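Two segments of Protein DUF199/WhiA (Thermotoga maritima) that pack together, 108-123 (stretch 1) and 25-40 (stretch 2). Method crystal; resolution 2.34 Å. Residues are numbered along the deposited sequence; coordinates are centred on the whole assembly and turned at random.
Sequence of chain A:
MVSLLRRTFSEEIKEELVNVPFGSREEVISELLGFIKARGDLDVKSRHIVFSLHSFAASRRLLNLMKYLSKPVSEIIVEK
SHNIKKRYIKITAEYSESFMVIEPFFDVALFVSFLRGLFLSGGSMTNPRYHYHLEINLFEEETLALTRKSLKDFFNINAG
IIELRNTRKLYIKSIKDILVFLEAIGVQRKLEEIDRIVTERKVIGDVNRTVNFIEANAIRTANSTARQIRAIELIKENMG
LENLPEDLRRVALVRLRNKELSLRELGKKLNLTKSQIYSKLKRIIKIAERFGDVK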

# COMPACT_ATOMS: atom_id res chain seq x y z
N VAL A 108 -1.91 14.02 25.50
CA VAL A 108 -2.25 13.04 24.46
C VAL A 108 -3.73 13.12 24.06
O VAL A 108 -4.08 12.89 22.91
CB VAL A 108 -1.88 11.58 24.86
CG1 VAL A 108 -2.52 11.18 26.17
CG2 VAL A 108 -2.27 10.61 23.75
N ALA A 109 -4.60 13.45 25.02
CA ALA A 109 -6.02 13.65 24.72
C ALA A 109 -6.22 14.87 23.83
O ALA A 109 -6.91 14.80 22.81
CB ALA A 109 -6.81 13.79 26.02
N LEU A 110 -5.60 15.99 24.20
CA LEU A 110 -5.67 17.21 23.39
C LEU A 110 -5.05 16.99 22.01
O LEU A 110 -5.59 17.45 21.00
CB LEU A 110 -4.96 18.37 24.09
CG LEU A 110 -5.54 18.82 25.43
CD1 LEU A 110 -4.62 19.84 26.10
CD2 LEU A 110 -6.95 19.39 25.26
N PHE A 111 -3.92 16.28 21.97
CA PHE A 111 -3.21 16.03 20.72
C PHE A 111 -3.99 15.15 19.75
O PHE A 111 -3.98 15.38 18.54
CB PHE A 111 -1.84 15.42 21.00
CG PHE A 111 -1.04 15.14 19.77
CD1 PHE A 111 -0.62 16.18 18.95
CD2 PHE A 111 -0.72 13.83 19.41
CE1 PHE A 111 0.11 15.93 17.80
CE2 PHE A 111 0.01 13.57 18.27
CZ PHE A 111 0.43 14.62 17.46
N VAL A 112 -4.68 14.13 20.28
CA VAL A 112 -5.48 13.24 19.44
C VAL A 112 -6.63 13.99 18.77
O VAL A 112 -6.94 13.76 17.60
CB VAL A 112 -6.03 12.05 20.24
CG1 VAL A 112 -7.11 11.32 19.47
CG2 VAL A 112 -4.90 11.11 20.59
N SER A 113 -7.26 14.90 19.51
CA SER A 113 -8.33 15.73 18.99
C SER A 113 -7.82 16.71 17.93
O SER A 113 -8.48 16.94 16.92
CB SER A 113 -9.02 16.49 20.12
OG SER A 113 -9.68 15.59 20.99
N PHE A 114 -6.65 17.29 18.18
CA PHE A 114 -5.98 18.17 17.22
C PHE A 114 -5.67 17.41 15.93
O PHE A 114 -5.89 17.93 14.84
CB PHE A 114 -4.69 18.73 17.84
CG PHE A 114 -3.94 19.69 16.96
CD1 PHE A 114 -4.47 20.94 16.66
CD2 PHE A 114 -2.69 19.35 16.45
CE1 PHE A 114 -3.77 21.83 15.86
CE2 PHE A 114 -1.99 20.24 15.65
CZ PHE A 114 -2.53 21.49 15.35
N LEU A 115 -5.15 16.19 16.07
CA LEU A 115 -4.88 15.33 14.91
C LEU A 115 -6.13 15.03 14.10
O LEU A 115 -6.09 15.04 12.87
CB LEU A 115 -4.25 14.00 15.36
CG LEU A 115 -2.75 13.98 15.65
CD1 LEU A 115 -2.36 12.58 16.11
CD2 LEU A 115 -1.94 14.40 14.44
N ARG A 116 -7.23 14.74 14.79
CA ARG A 116 -8.51 14.47 14.13
C ARG A 116 -8.96 15.67 13.31
O ARG A 116 -9.39 15.52 12.17
CB ARG A 116 -9.58 14.09 15.16
CG ARG A 116 -10.92 13.70 14.54
CD ARG A 116 -11.79 12.91 15.51
NE ARG A 116 -11.99 13.62 16.77
CZ ARG A 116 -11.47 13.28 17.95
NH1 ARG A 116 -10.71 12.20 18.10
NH2 ARG A 116 -11.73 14.03 19.00
N GLY A 117 -8.84 16.87 13.88
CA GLY A 117 -9.15 18.10 13.17
C GLY A 117 -8.26 18.33 11.97
O GLY A 117 -8.74 18.68 10.89
N LEU A 118 -6.95 18.14 12.15
CA LEU A 118 -5.98 18.27 11.06
C LEU A 118 -6.29 17.33 9.89
O LEU A 118 -6.23 17.73 8.73
CB LEU A 118 -4.56 17.98 11.56
CG LEU A 118 -3.82 19.06 12.36
CD1 LEU A 118 -2.44 18.57 12.75
CD2 LEU A 118 -3.73 20.36 11.56
N PHE A 119 -6.62 16.09 10.22
CA PHE A 119 -6.88 15.05 9.24
C PHE A 119 -8.19 15.26 8.49
O PHE A 119 -8.24 15.14 7.26
CB PHE A 119 -6.89 13.68 9.91
CG PHE A 119 -7.20 12.55 8.97
CD1 PHE A 119 -8.47 12.00 8.92
CD2 PHE A 119 -6.22 12.05 8.13
CE1 PHE A 119 -8.76 10.96 8.06
CE2 PHE A 119 -6.50 11.01 7.26
CZ PHE A 119 -7.77 10.46 7.22
N LEU A 120 -9.26 15.55 9.23
CA LEU A 120 -10.57 15.79 8.63
C LEU A 120 -10.52 16.94 7.64
O LEU A 120 -10.99 16.82 6.51
CB LEU A 120 -11.63 16.07 9.70
CG LEU A 120 -12.26 14.84 10.37
CD1 LEU A 120 -13.03 15.27 11.60
CD2 LEU A 120 -13.17 14.08 9.41
N SER A 121 -9.93 18.06 8.06
CA SER A 121 -9.95 19.29 7.28
C SER A 121 -8.97 19.27 6.10
O SER A 121 -9.37 19.54 4.96
CB SER A 121 -9.66 20.50 8.18
OG SER A 121 -8.38 20.41 8.80
N GLY A 122 -7.71 18.94 6.36
CA GLY A 122 -6.66 19.01 5.34
C GLY A 122 -5.93 17.72 5.04
O GLY A 122 -4.99 17.71 4.24
N GLY A 123 -6.34 16.62 5.67
CA GLY A 123 -5.67 15.33 5.49
C GLY A 123 -6.37 14.43 4.49
O GLY A 123 -7.49 14.71 4.06
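Stretch 2 (25-40) REEVISELLGFIKARG

Stretch 2 lies on stretch 1 as a closely packed helix running in the same general direction, with glycines at the crossing and polar links on both flanks. Residues 25-38 have helical phi/psi values, supported by i to i+4 backbone hydrogen bonds such as Gly34 N to Ser30 O (3.1 Å); the helix of stretch 1 spans 108-122. The two axes cross at -35° and approach to 6.6 Å, and the contact buries 882 Å² summed over both sides.

The register follows from the nearest CA pairs: Leu110 CA to Glu27 CA is 5.1 Å, Phe114 CA to Glu31 CA 4.2 Å, Gly117 CA to Gly34 CA 4.2 Å, and Gly122 CA to Ala38 CA 5.6 Å. Glycine permits the close central approach: an ideal CB on Gly34 would lie 2.5 Å from Phe114 O, and one on Gly117 2.1 Å from Glu31 O, both clashes. The backbones instead meet through CA-H...O contacts, with Glu31 CA 3.2 Å from Ser113 O and Gly117 CA 3.5 Å from Glu31 O.

Three side chains interlock as knobs. Phe114 sits among Ser30, Leu33, Gly34 and Lys37, its CE1 4.1 Å from Leu33 CG. Glu31 enters the hole formed by Ser113, Arg116, Gly117 and Leu120, where its OE2 forms a salt bridge with Arg116 NE at 3.2 Å; the component hydrogen bonds, Arg116 NE to Glu31 OE2 (3.2 Å) and Arg116 NH2 to Glu31 OE2 (3.3 Å), are weak. Ser121 fits among Gly34, Phe35, Ala38 and Arg39, its OG 3.1 Å from Ala38 CB while donating to Gly117 O (2.7 Å) within its own helix.

Nearer the N-terminal ends, Ser30 OG donates a 2.6 Å hydrogen bond to Leu110 O. A water there donates to both Glu27 OE1 (2.7 Å) and Ala109 O (2.5 Å), bridging the helices.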

# COMPACT_ATOMS: atom_id res chain seq x y z
N ARG A 25 -14.58 20.25 26.65
CA ARG A 25 -14.49 21.53 25.97
C ARG A 25 -13.08 21.79 25.39
O ARG A 25 -12.93 22.37 24.32
CB ARG A 25 -14.85 22.63 26.96
CG ARG A 25 -14.91 23.98 26.34
CD ARG A 25 -15.23 25.03 27.37
NE ARG A 25 -14.84 26.32 26.82
CZ ARG A 25 -15.62 27.09 26.06
NH1 ARG A 25 -16.87 26.74 25.76
NH2 ARG A 25 -15.13 28.24 25.61
N GLU A 26 -12.07 21.35 26.14
CA GLU A 26 -10.67 21.53 25.78
C GLU A 26 -10.31 20.72 24.54
O GLU A 26 -9.61 21.20 23.64
CB GLU A 26 -9.78 21.11 26.94
CG GLU A 26 -9.81 22.07 28.14
CD GLU A 26 -11.12 22.05 28.93
OE1 GLU A 26 -11.74 20.96 29.06
OE2 GLU A 26 -11.53 23.12 29.42
N GLU A 27 -10.79 19.48 24.50
CA GLU A 27 -10.59 18.59 23.35
C GLU A 27 -11.38 19.06 22.13
O GLU A 27 -10.92 18.91 21.00
CB GLU A 27 -10.98 17.16 23.72
CG GLU A 27 -10.00 16.48 24.65
CD GLU A 27 -10.61 15.29 25.35
OE1 GLU A 27 -10.67 14.21 24.74
OE2 GLU A 27 -11.03 15.44 26.52
N VAL A 28 -12.56 19.63 22.36
CA VAL A 28 -13.37 20.21 21.29
C VAL A 28 -12.67 21.42 20.66
O VAL A 28 -12.63 21.55 19.44
CB VAL A 28 -14.77 20.62 21.82
CG1 VAL A 28 -15.53 21.46 20.78
CG2 VAL A 28 -15.57 19.39 22.21
N ILE A 29 -12.13 22.30 21.50
CA ILE A 29 -11.39 23.47 21.02
C ILE A 29 -10.07 23.05 20.37
O ILE A 29 -9.64 23.66 19.40
CB ILE A 29 -11.13 24.48 22.16
CG1 ILE A 29 -12.44 25.19 22.55
CG2 ILE A 29 -10.10 25.52 21.74
CD1 ILE A 29 -12.36 25.94 23.86
N SER A 30 -9.44 22.00 20.91
CA SER A 30 -8.22 21.46 20.33
C SER A 30 -8.47 20.92 18.93
O SER A 30 -7.68 21.17 18.01
CB SER A 30 -7.63 20.36 21.23
OG SER A 30 -6.38 19.91 20.74
N GLU A 31 -9.57 20.19 18.75
CA GLU A 31 -9.94 19.69 17.42
C GLU A 31 -10.29 20.83 16.46
O GLU A 31 -9.95 20.78 15.28
CB GLU A 31 -11.09 18.70 17.49
CG GLU A 31 -11.49 18.15 16.12
CD GLU A 31 -12.57 17.09 16.19
OE1 GLU A 31 -13.09 16.73 15.12
OE2 GLU A 31 -12.90 16.63 17.30
N LEU A 32 -10.98 21.85 16.97
CA LEU A 32 -11.30 23.04 16.19
C LEU A 32 -10.03 23.75 15.73
O LEU A 32 -9.93 24.18 14.58
CB LEU A 32 -12.18 24.01 16.99
CG LEU A 32 -12.67 25.26 16.26
CD1 LEU A 32 -13.57 24.90 15.09
CD2 LEU A 32 -13.37 26.20 17.23
N LEU A 33 -9.05 23.85 16.63
CA LEU A 33 -7.75 24.44 16.30
C LEU A 33 -7.09 23.69 15.15
O LEU A 33 -6.44 24.30 14.30
CB LEU A 33 -6.83 24.45 17.53
CG LEU A 33 -5.52 25.22 17.37
CD1 LEU A 33 -5.78 26.72 17.29
CD2 LEU A 33 -4.56 24.90 18.52
N GLY A 34 -7.26 22.36 15.13
CA GLY A 34 -6.81 21.53 14.02
C GLY A 34 -7.43 21.96 12.70
O GLY A 34 -6.73 22.09 11.69
N PHE A 35 -8.74 22.17 12.71
CA PHE A 35 -9.47 22.72 11.56
C PHE A 35 -8.93 24.11 11.19
O PHE A 35 -8.68 24.39 10.02
CB PHE A 35 -10.97 22.84 11.86
CG PHE A 35 -11.76 21.59 11.57
CD1 PHE A 35 -12.39 21.42 10.35
CD2 PHE A 35 -11.91 20.61 12.54
CE1 PHE A 35 -13.15 20.28 10.08
CE2 PHE A 35 -12.66 19.46 12.29
CZ PHE A 35 -13.28 19.30 11.05
N ILE A 36 -8.77 24.96 12.21
CA ILE A 36 -8.29 26.33 12.01
C ILE A 36 -6.87 26.36 11.43
O ILE A 36 -6.62 27.07 10.46
CB ILE A 36 -8.30 27.14 13.33
CG1 ILE A 36 -9.74 27.39 13.79
CG2 ILE A 36 -7.58 28.47 13.15
CD1 ILE A 36 -9.83 28.09 15.14
N LYS A 37 -5.96 25.60 12.03
CA LYS A 37 -4.57 25.56 11.57
C LYS A 37 -4.45 25.02 10.14
O LYS A 37 -3.66 25.54 9.34
CB LYS A 37 -3.70 24.72 12.51
CG LYS A 37 -3.45 25.33 13.89
CD LYS A 37 -2.80 26.70 13.80
CE LYS A 37 -2.14 27.09 15.11
NZ LYS A 37 -1.80 28.54 15.16
N ALA A 38 -5.22 23.99 9.82
CA ALA A 38 -5.15 23.34 8.51
C ALA A 38 -5.87 24.13 7.41
O ALA A 38 -5.31 24.35 6.33
CB ALA A 38 -5.71 21.92 8.59
N ARG A 39 -7.11 24.55 7.68
CA ARG A 39 -7.96 25.14 6.64
C ARG A 39 -8.67 26.44 7.02
O ARG A 39 -9.54 26.91 6.29
CB ARG A 39 -8.99 24.09 6.19
CG ARG A 39 -8.40 22.93 5.39
CD ARG A 39 -7.75 23.41 4.09
NE ARG A 39 -7.31 22.30 3.24
CZ ARG A 39 -8.10 21.56 2.48
NH1 ARG A 39 -9.41 21.78 2.44
NH2 ARG A 39 -7.59 20.58 1.74
N GLY A 40 -8.27 27.05 8.14
CA GLY A 40 -8.89 28.28 8.60
C GLY A 40 -8.11 29.50 8.17
O GLY A 40 -6.91 29.60 8.43
O HOH W 1 -13.04 16.98 19.90
O HOH W 2 -9.12 13.56 22.69